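Local atomic coordinates of Bd0816 (Bdellovibrio bacteriovorus HD100, PDB entry 5CER), a protein that probably acts as a serine-type D-Ala-D-Ala carboxypeptidase of the peptidase S13 family. Residues R52-L57 against V197-P202; G65-H70 against M94-I99; D76-R81 against N216-N221; N101-E106 against N178-P183. The protein carries 2 engineered substitutions. All coordinates share one frame; numbering follows the deposited sequence.

Interaction 1 (R52-L57 against V197-P202); sequences RHKTVL and VLQSAP
Arg52 reaches over the end of the 197-202 segment with its guanidinium. NH1 of Arg52 donates to O of Ser200 at 2.9 Å, but the bond is bent, 135° at the hydrogen, and the nitrogen stands above the carbonyl plane. Pro202 lies alongside and puts its CD over one face of the guanidinium, 3.6 Å from CZ of Arg52. The arginine chain, extended from CG to NE, crosses Gln199 at about a right angle, and CD of Arg52 comes within 3.3 Å of NE2 of Gln199. Guanidinium and amide end up almost parallel, their planes 7° apart. Lys54 runs beside Gln199 in the same direction, then bends at its last two torsions so that NZ of Lys54 bonds to O of Arg52 at 2.8 Å.

Behind these side chains is the backbone ladder. Thr55 and Leu198 form a hydrogen-bonded pair, in which N of Leu198 to O of Thr55, at 2.8 Å, is straighter than the reciprocal bond from N of Thr55 to O of Leu198, and N of Ser200 extends the ladder to O of His53 at 3.1 Å. Farther out, Asp393 makes a salt bridge with NH2 of Arg52, O of Asn395 accepts a hydrogen bond from NE2 of Gln199, and OG of Ser74 partners OG1 of Thr55. The whole is an antiparallel strand pair inside a mixed sheet, where strand 54-61 runs between 194-199 and 67-72.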
# COMPACT_ATOMS: atom_id res chain seq x y z
N ARG A 52 20.05 8.69 -6.44
CA ARG A 52 20.06 8.97 -5.03
C ARG A 52 19.87 10.45 -4.78
O ARG A 52 20.56 11.31 -5.37
CB ARG A 52 21.36 8.44 -4.42
CG ARG A 52 21.33 6.93 -4.18
CD ARG A 52 22.64 6.50 -3.57
NE ARG A 52 22.83 5.06 -3.48
CZ ARG A 52 22.62 4.31 -2.40
NH1 ARG A 52 22.12 4.81 -1.27
NH2 ARG A 52 22.90 3.02 -2.46
N HIS A 53 18.93 10.74 -3.88
CA HIS A 53 18.71 12.10 -3.38
C HIS A 53 19.82 12.46 -2.39
O HIS A 53 19.93 11.85 -1.33
CB HIS A 53 17.34 12.24 -2.73
CG HIS A 53 16.20 12.00 -3.66
ND1 HIS A 53 15.41 13.02 -4.18
CD2 HIS A 53 15.72 10.85 -4.19
CE1 HIS A 53 14.50 12.49 -4.98
NE2 HIS A 53 14.67 11.18 -4.99
N LYS A 54 20.68 13.40 -2.77
CA LYS A 54 21.91 13.76 -2.06
C LYS A 54 21.69 15.04 -1.33
O LYS A 54 21.93 16.14 -1.88
CB LYS A 54 23.10 13.93 -3.03
CG LYS A 54 23.54 12.63 -3.69
CD LYS A 54 24.62 12.82 -4.75
CE LYS A 54 24.42 11.89 -5.95
NZ LYS A 54 23.04 11.94 -6.59
N THR A 55 21.25 14.92 -0.07
CA THR A 55 21.06 16.05 0.79
C THR A 55 22.41 16.46 1.38
O THR A 55 23.13 15.66 1.97
CB THR A 55 20.00 15.72 1.84
OG1 THR A 55 18.82 15.14 1.23
CG2 THR A 55 19.56 16.97 2.56
N VAL A 56 22.77 17.74 1.24
CA VAL A 56 24.07 18.24 1.71
C VAL A 56 23.90 19.06 3.01
O VAL A 56 23.03 19.91 3.14
CB VAL A 56 24.80 19.07 0.63
CG1 VAL A 56 26.21 19.42 1.10
CG2 VAL A 56 24.88 18.30 -0.67
N LEU A 57 24.75 18.73 3.99
CA LEU A 57 24.69 19.28 5.33
C LEU A 57 25.99 20.07 5.51
O LEU A 57 27.09 19.52 5.40
CB LEU A 57 24.60 18.15 6.35
CG LEU A 57 23.50 17.11 6.13
CD1 LEU A 57 23.71 15.90 6.98
CD2 LEU A 57 22.12 17.70 6.39
N VAL A 197 27.49 14.79 2.99
CA VAL A 197 26.35 14.46 2.16
C VAL A 197 25.66 13.21 2.70
O VAL A 197 26.29 12.25 3.14
CB VAL A 197 26.66 14.39 0.64
CG1 VAL A 197 27.86 15.23 0.25
CG2 VAL A 197 26.90 12.98 0.16
N LEU A 198 24.34 13.29 2.74
CA LEU A 198 23.48 12.17 3.13
C LEU A 198 22.74 11.71 1.88
O LEU A 198 21.82 12.39 1.41
CB LEU A 198 22.52 12.60 4.26
CG LEU A 198 21.38 11.64 4.67
CD1 LEU A 198 21.89 10.33 5.26
CD2 LEU A 198 20.31 12.23 5.60
N GLN A 199 23.16 10.56 1.36
CA GLN A 199 22.48 9.88 0.26
C GLN A 199 21.37 8.97 0.80
O GLN A 199 21.65 8.03 1.56
CB GLN A 199 23.42 8.95 -0.45
CG GLN A 199 24.36 9.67 -1.31
CD GLN A 199 25.07 8.78 -2.27
OE1 GLN A 199 25.37 9.21 -3.37
NE2 GLN A 199 25.33 7.54 -1.88
N SER A 200 20.14 9.21 0.37
CA SER A 200 19.05 8.28 0.71
C SER A 200 19.23 7.00 -0.11
O SER A 200 20.15 6.85 -0.94
CB SER A 200 17.68 8.94 0.46
OG SER A 200 17.47 9.17 -0.94
N ALA A 201 18.33 6.06 0.13
CA ALA A 201 18.33 4.80 -0.59
C ALA A 201 18.18 5.04 -2.11
O ALA A 201 17.69 6.10 -2.52
CB ALA A 201 17.20 3.93 -0.07
N PRO A 202 18.62 4.08 -2.93
CA PRO A 202 18.42 4.23 -4.36
C PRO A 202 16.94 4.30 -4.74
O PRO A 202 16.10 3.77 -4.02
CB PRO A 202 19.08 2.98 -4.95
CG PRO A 202 19.19 2.02 -3.83
CD PRO A 202 19.31 2.82 -2.59

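Interaction 2 (G65-H70 against M94-I99); sequences GSMDLH and MKVTKI
Met67 and Val96 make the tight apolar spot here. The methionine side chain crosses the valine at about a right angle, and CG of Met67 meets the CG2 branch of Val96 at 3.6 Å. CG of Met67 stands beside its own backbone N (chi1 -69°), which turns it to the valine, and the chain then bends again at chi2. Next to this, Ile99 turns its CG2 branch into the 65-70 segment: CG2 of Ile99 lies 3.8 Å from CB of Leu69 and also close to O of Met67. The same carbonyl receives a CA-H...O contact, with CA of Ile99 3.2 Å from O of Met67.

One backbone hydrogen bond joins the two segments, N of Met67 to O of Lys98 at 3.1 Å and nearly straight at 172°. It belongs to a parallel bridge in which Met67 pairs with Ile99. Buried Ser66 belongs to this close part too, its CB 3.3 Å from O of Lys98.

Toward solvent the contact thins out at Lys98 alone: past its CB, the lysine chain continues extended, clear of the 65-70 segment.

The segments belong to a beta-alpha-beta unit, strand 67-72, helix 81-93 and strand 98-104; a Schellman motif with Lys95 as its C-prime residue ends the helix. The chemistry implies that these two segments are joined by hydrocarbon contact and a single main-chain bond, while the serine hydroxyl and the carboxylate of Asp68 take partners outside the two segments, Asn64 and the backbone N of Asn101.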
# COMPACT_ATOMS: atom_id res chain seq x y z
N GLY A 65 31.18 25.47 20.96
CA GLY A 65 31.54 24.07 20.67
C GLY A 65 30.44 23.24 20.06
O GLY A 65 30.61 22.05 19.90
N SER A 66 29.32 23.87 19.74
CA SER A 66 28.25 23.25 18.94
C SER A 66 28.46 23.55 17.44
O SER A 66 29.49 24.09 17.06
CB SER A 66 26.85 23.73 19.43
OG SER A 66 26.80 24.05 20.81
N MET A 67 27.53 23.13 16.60
CA MET A 67 27.57 23.41 15.18
C MET A 67 26.38 24.29 14.77
O MET A 67 25.33 24.25 15.38
CB MET A 67 27.52 22.09 14.39
CG MET A 67 28.74 21.18 14.46
SD MET A 67 30.32 21.91 14.02
CE MET A 67 31.20 20.63 13.15
N ASP A 68 26.61 25.17 13.80
CA ASP A 68 25.54 25.67 12.95
C ASP A 68 25.41 24.66 11.80
O ASP A 68 26.41 24.04 11.39
CB ASP A 68 25.83 27.07 12.38
CG ASP A 68 25.71 28.21 13.43
OD1 ASP A 68 25.07 28.03 14.46
OD2 ASP A 68 26.31 29.28 13.20
N LEU A 69 24.20 24.51 11.30
CA LEU A 69 23.89 23.60 10.22
C LEU A 69 23.02 24.31 9.16
O LEU A 69 21.94 24.83 9.47
CB LEU A 69 23.15 22.38 10.77
CG LEU A 69 22.55 21.37 9.78
CD1 LEU A 69 23.55 20.97 8.70
CD2 LEU A 69 22.14 20.14 10.56
N HIS A 70 23.47 24.31 7.91
CA HIS A 70 22.60 24.67 6.79
C HIS A 70 22.33 23.41 5.96
O HIS A 70 23.27 22.77 5.48
CB HIS A 70 23.23 25.75 5.89
CG HIS A 70 22.37 26.10 4.72
ND1 HIS A 70 21.17 26.77 4.87
CD2 HIS A 70 22.50 25.84 3.40
CE1 HIS A 70 20.60 26.91 3.68
NE2 HIS A 70 21.40 26.38 2.77
N MET A 94 29.77 11.57 14.09
CA MET A 94 30.69 12.65 13.78
C MET A 94 30.91 13.63 14.92
O MET A 94 31.44 14.70 14.69
CB MET A 94 30.13 13.56 12.68
CG MET A 94 29.94 13.10 11.25
SD MET A 94 29.23 14.51 10.34
CE MET A 94 30.32 15.92 10.59
N LYS A 95 30.44 13.31 16.11
CA LYS A 95 30.62 14.12 17.33
C LYS A 95 29.77 15.38 17.40
O LYS A 95 30.18 16.36 18.06
CB LYS A 95 32.06 14.65 17.48
CG LYS A 95 33.21 13.77 17.09
CD LYS A 95 34.47 14.59 17.04
CE LYS A 95 35.70 13.66 17.19
NZ LYS A 95 36.45 13.52 15.90
N VAL A 96 28.65 15.38 16.69
CA VAL A 96 27.72 16.51 16.72
C VAL A 96 26.46 16.10 17.46
O VAL A 96 25.69 15.24 16.99
CB VAL A 96 27.40 17.00 15.31
CG1 VAL A 96 26.29 18.05 15.35
CG2 VAL A 96 28.65 17.56 14.65
N THR A 97 26.25 16.72 18.62
CA THR A 97 25.13 16.45 19.48
C THR A 97 24.24 17.70 19.64
O THR A 97 23.06 17.61 20.05
CB THR A 97 25.77 15.86 20.77
OG1 THR A 97 25.20 14.60 21.12
CG2 THR A 97 25.84 16.83 21.97
N LYS A 98 24.76 18.87 19.28
CA LYS A 98 24.10 20.16 19.52
C LYS A 98 24.21 21.05 18.30
O LYS A 98 25.32 21.25 17.80
CB LYS A 98 24.76 20.85 20.72
CG LYS A 98 24.41 20.22 22.06
CD LYS A 98 24.92 21.03 23.26
CE LYS A 98 24.98 20.15 24.48
NZ LYS A 98 24.88 20.87 25.77
N ILE A 99 23.08 21.56 17.83
CA ILE A 99 23.05 22.52 16.75
C ILE A 99 22.57 23.86 17.28
O ILE A 99 21.50 23.94 17.88
CB ILE A 99 22.08 22.13 15.62
CG1 ILE A 99 22.14 20.63 15.25
CG2 ILE A 99 22.25 23.07 14.41
CD1 ILE A 99 23.39 20.09 14.61

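Interaction 3 (D76-R81 against N216-N221); sequences DPIFGR and NYIADN
Pro77 lays its ring against the first two turns of helix 216-225, where CB of Pro77 sits 4.2 Å from CB of Asn221 and loosely faces CG2 of Ile218. The carbonyl of the same proline points at an aromatic edge: O of Pro77 lies 3.2 Å from CE2 of Tyr217, near the plane of the ring, and 3.5 Å from CG1 of Ile218. With CG anti to the backbone N (chi1 177°), the tyrosine ring is carried out from the helix toward the turn. Beside it, Ile78 and Ile218 slant across each other, with CD1 of Ile78 3.8 Å from CD1 of Ile218.

At the far end of the ring a water, lying in the ring plane, links the two segments. It accepts from OH of Tyr217 at 2.6 Å and donates to O of Asp76 at 2.7 Å and, on a longer bond, to O of Phe79. The turn is braced from within as well: N of Ile78 donates to OD1 of Asp76 at 3.0 Å, an Asx turn laid over a type I turn from Asp76 to Phe79.

On the helix, ND2 of Asn221 hangs over one face of the Tyr217 ring and donates to O of Tyr217 at 3.0 Å. The backbone N of Asn221 reaches the same oxygen from the opposite face of its carbonyl plane. Asn216 is bonded through OD1 to NZ of Lys36, consistent with the Asn of the SxN motif in this family. In this buried contact, then, apolar side chains and the Pro77 carbonyl carry the direct touch, and one bound water, the polar link, serves a phenol and two turn carbonyls.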
# COMPACT_ATOMS: atom_id res chain seq x y z
N ASP A 76 14.27 15.25 -1.35
CA ASP A 76 14.08 13.86 -1.00
C ASP A 76 12.63 13.55 -0.54
O ASP A 76 12.15 14.10 0.46
CB ASP A 76 15.09 13.48 0.09
CG ASP A 76 15.12 11.97 0.38
OD1 ASP A 76 14.10 11.29 0.19
OD2 ASP A 76 16.19 11.48 0.82
N PRO A 77 11.92 12.69 -1.29
CA PRO A 77 10.51 12.51 -1.03
C PRO A 77 10.19 11.49 0.05
O PRO A 77 9.00 11.21 0.27
CB PRO A 77 9.99 12.03 -2.39
CG PRO A 77 11.13 11.25 -2.93
CD PRO A 77 12.32 12.09 -2.57
N ILE A 78 11.20 10.90 0.67
CA ILE A 78 11.00 9.97 1.79
C ILE A 78 11.70 10.46 3.07
O ILE A 78 11.93 9.69 4.00
CB ILE A 78 11.41 8.53 1.37
CG1 ILE A 78 10.73 7.48 2.28
CG2 ILE A 78 12.93 8.38 1.30
CD1 ILE A 78 10.79 6.07 1.74
N PHE A 79 12.00 11.77 3.13
CA PHE A 79 12.68 12.36 4.29
C PHE A 79 11.63 12.65 5.37
O PHE A 79 10.82 13.57 5.24
CB PHE A 79 13.45 13.62 3.90
CG PHE A 79 14.71 13.81 4.70
CD1 PHE A 79 14.66 13.89 6.08
CD2 PHE A 79 15.96 13.97 4.06
CE1 PHE A 79 15.81 14.08 6.83
CE2 PHE A 79 17.12 14.17 4.80
CZ PHE A 79 17.05 14.23 6.19
N GLY A 80 11.64 11.83 6.41
CA GLY A 80 10.75 12.01 7.57
C GLY A 80 11.39 11.47 8.84
O GLY A 80 12.61 11.56 9.01
N ARG A 81 10.59 10.81 9.67
CA ARG A 81 11.05 10.20 10.90
C ARG A 81 12.28 9.33 10.69
O ARG A 81 13.29 9.53 11.36
CB ARG A 81 9.96 9.35 11.54
CG ARG A 81 10.35 8.68 12.88
CD ARG A 81 9.38 7.56 13.28
NE ARG A 81 8.02 8.05 13.42
CZ ARG A 81 7.40 8.46 14.53
NH1 ARG A 81 8.01 8.51 15.70
NH2 ARG A 81 6.13 8.86 14.42
N ASN A 216 0.91 7.87 -0.80
CA ASN A 216 0.54 9.07 -1.50
C ASN A 216 1.55 10.21 -1.37
O ASN A 216 1.77 10.96 -2.32
CB ASN A 216 -0.85 9.61 -1.04
CG ASN A 216 -2.01 8.66 -1.35
OD1 ASN A 216 -1.86 7.71 -2.11
ND2 ASN A 216 -3.15 8.95 -0.79
N TYR A 217 2.10 10.39 -0.16
CA TYR A 217 3.09 11.43 0.06
C TYR A 217 4.27 11.31 -0.90
O TYR A 217 4.68 12.28 -1.54
CB TYR A 217 3.57 11.44 1.54
CG TYR A 217 4.66 12.47 1.79
CD1 TYR A 217 4.33 13.81 2.05
CD2 TYR A 217 6.02 12.12 1.69
CE1 TYR A 217 5.33 14.77 2.25
CE2 TYR A 217 7.02 13.07 1.88
CZ TYR A 217 6.69 14.40 2.16
OH TYR A 217 7.68 15.34 2.36
N ILE A 218 4.82 10.09 -0.97
CA ILE A 218 6.00 9.85 -1.79
C ILE A 218 5.63 10.03 -3.27
O ILE A 218 6.36 10.74 -4.01
CB ILE A 218 6.60 8.45 -1.58
CG1 ILE A 218 7.06 8.27 -0.13
CG2 ILE A 218 7.78 8.24 -2.53
CD1 ILE A 218 7.37 6.83 0.30
N ALA A 219 4.52 9.42 -3.69
CA ALA A 219 4.08 9.50 -5.13
C ALA A 219 3.76 10.95 -5.57
O ALA A 219 4.18 11.37 -6.62
CB ALA A 219 2.86 8.62 -5.38
N ASP A 220 3.06 11.70 -4.71
CA ASP A 220 2.66 13.05 -5.06
C ASP A 220 3.83 13.99 -5.14
O ASP A 220 3.84 14.88 -5.96
CB ASP A 220 1.61 13.60 -4.09
CG ASP A 220 0.23 12.90 -4.25
OD1 ASP A 220 -0.12 12.50 -5.39
OD2 ASP A 220 -0.49 12.84 -3.25
N ASN A 221 4.80 13.82 -4.25
CA ASN A 221 6.01 14.65 -4.23
C ASN A 221 6.96 14.32 -5.38
O ASN A 221 7.61 15.22 -5.92
CB ASN A 221 6.71 14.60 -2.85
CG ASN A 221 6.13 15.60 -1.86
OD1 ASN A 221 6.45 16.79 -1.94
ND2 ASN A 221 5.29 15.14 -0.96
O HOH W 1 10.11 14.48 2.26

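Interaction 4 (N101-E106 against N178-P183); sequences NLTFDE and NISFLP
Phe104 and Phe181 dominate this parallel strand pair, which closes one side of the mixed sheet. Their side chains cross at about a right angle while the ring planes stand 57° apart, an oblique pairing in which CE1 of Phe104 comes 3.8 Å from CD1 of Phe181. More telling is the backbone: CA of Phe181 sits over the face of the Phe104 ring, 4.2 Å from its centroid, a CH-pi contact. Phe104 takes the position with CG between its N and carbonyl carbon (chi1 66°), bringing the ring across to the neighbouring strand. Phe181 instead has CG anti to its N and swings the ring toward the end of the 101-106 segment, so its rim meets the peptide between Asp105 and Glu106, CE1 of Phe181 lying 3.6 Å from N of Glu106.

Thr103, on the sheet face turned from the Phe104 ring, lies side by side with Leu182, which follows the strand, CB of Thr103 3.7 Å from CB of Leu182; OG1 of Thr103 is bonded to ND1 of His70. The ladder beneath runs from N of Leu102 to O of Asn178 (2.9 Å), through N of Ser180 to O of Leu102, to N of Leu182 on O of Phe104 (2.8 Å, 177°). Helix 130-145 packs on Phe104 through Val137 and Leu141. At the far end, OE1 of Glu106 accepts from N of Lys184 and lies 3.4 Å from CA of Pro183.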
# COMPACT_ATOMS: atom_id res chain seq x y z
N ASN A 101 22.28 27.14 15.20
CA ASN A 101 21.43 27.68 14.15
C ASN A 101 21.28 26.64 13.05
O ASN A 101 22.25 26.30 12.36
CB ASN A 101 22.02 28.93 13.51
CG ASN A 101 22.06 30.12 14.42
OD1 ASN A 101 22.93 30.99 14.28
ND2 ASN A 101 21.18 30.16 15.38
N LEU A 102 20.05 26.16 12.90
CA LEU A 102 19.71 25.23 11.88
C LEU A 102 18.92 26.02 10.82
O LEU A 102 17.79 26.44 11.06
CB LEU A 102 18.90 24.07 12.47
CG LEU A 102 18.83 22.74 11.69
CD1 LEU A 102 18.53 21.44 12.45
CD2 LEU A 102 17.75 22.99 10.72
N THR A 103 19.52 26.21 9.67
CA THR A 103 18.82 26.75 8.52
C THR A 103 18.62 25.67 7.47
O THR A 103 19.26 24.61 7.52
CB THR A 103 19.58 27.96 7.93
OG1 THR A 103 20.82 27.54 7.35
CG2 THR A 103 19.87 28.98 9.00
N PHE A 104 17.70 25.91 6.53
CA PHE A 104 17.42 24.98 5.43
C PHE A 104 16.91 25.76 4.24
O PHE A 104 16.25 26.81 4.40
CB PHE A 104 16.41 23.90 5.87
CG PHE A 104 15.03 24.45 6.16
CD1 PHE A 104 14.09 24.58 5.14
CD2 PHE A 104 14.71 24.92 7.42
CE1 PHE A 104 12.85 25.13 5.37
CE2 PHE A 104 13.46 25.48 7.66
CZ PHE A 104 12.52 25.57 6.63
N ASP A 105 17.18 25.24 3.05
CA ASP A 105 16.81 25.90 1.79
C ASP A 105 15.49 25.35 1.19
O ASP A 105 14.82 24.46 1.76
CB ASP A 105 18.01 25.88 0.80
CG ASP A 105 18.20 24.55 0.08
OD1 ASP A 105 17.33 23.67 0.13
OD2 ASP A 105 19.25 24.42 -0.61
N GLU A 106 15.11 25.86 0.02
CA GLU A 106 13.81 25.55 -0.61
C GLU A 106 13.61 24.14 -1.09
O GLU A 106 12.50 23.75 -1.43
CB GLU A 106 13.53 26.51 -1.79
CG GLU A 106 14.54 26.51 -2.93
CD GLU A 106 15.64 27.54 -2.79
OE1 GLU A 106 16.01 27.89 -1.64
OE2 GLU A 106 16.12 28.02 -3.84
N ASN A 178 17.85 27.04 17.36
CA ASN A 178 17.12 27.91 16.44
C ASN A 178 16.98 27.24 15.12
O ASN A 178 17.86 26.51 14.69
CB ASN A 178 17.83 29.23 16.26
CG ASN A 178 17.72 30.11 17.49
OD1 ASN A 178 16.63 30.39 17.98
ND2 ASN A 178 18.85 30.55 18.02
N ILE A 179 15.84 27.46 14.51
CA ILE A 179 15.49 26.88 13.24
C ILE A 179 14.88 28.02 12.39
O ILE A 179 14.01 28.75 12.87
CB ILE A 179 14.44 25.74 13.44
CG1 ILE A 179 15.06 24.52 14.17
CG2 ILE A 179 13.82 25.32 12.12
CD1 ILE A 179 14.07 23.75 15.04
N SER A 180 15.35 28.17 11.16
CA SER A 180 14.74 29.10 10.22
C SER A 180 15.08 28.79 8.78
O SER A 180 16.03 28.05 8.49
CB SER A 180 15.11 30.54 10.54
OG SER A 180 16.50 30.69 10.50
N PHE A 181 14.26 29.34 7.88
CA PHE A 181 14.42 29.15 6.44
C PHE A 181 15.52 30.08 5.95
O PHE A 181 15.59 31.22 6.39
CB PHE A 181 13.09 29.47 5.73
CG PHE A 181 13.18 29.49 4.23
CD1 PHE A 181 13.50 28.33 3.52
CD2 PHE A 181 12.93 30.66 3.51
CE1 PHE A 181 13.57 28.34 2.13
CE2 PHE A 181 13.01 30.67 2.13
CZ PHE A 181 13.33 29.50 1.44
N LEU A 182 16.36 29.58 5.05
CA LEU A 182 17.37 30.40 4.39
C LEU A 182 17.54 29.93 2.95
O LEU A 182 18.07 28.85 2.74
CB LEU A 182 18.70 30.29 5.13
CG LEU A 182 19.90 31.06 4.56
CD1 LEU A 182 19.59 32.55 4.45
CD2 LEU A 182 21.13 30.85 5.43
N PRO A 183 17.05 30.72 1.97
CA PRO A 183 17.11 30.27 0.57
C PRO A 183 18.52 29.96 0.14
O PRO A 183 19.49 30.54 0.66
CB PRO A 183 16.56 31.46 -0.24
CG PRO A 183 15.84 32.33 0.74
CD PRO A 183 16.37 32.02 2.12

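In the fold
Interactions 1, 2 and 4 all lie on one mixed sheet, and interactions 2 and 4 share strand 98-104. Interaction 3 is the most central and the only wholly buried one, about 7 Å from the chain's centre to its own, against about 31 Å for interaction 2. Interaction 1 pairs its strands antiparallel and interactions 2 and 4 in parallel, whereas interaction 3 sets a turn on a helix and uses a water in place of a ladder. Charged groups matter most in interaction 1, aromatic rings in interaction 4. His53 and Ser200 touch Pro77 and Asp76, joining interactions 1 and 3; Leu57 against Leu69 joins interactions 1 and 2.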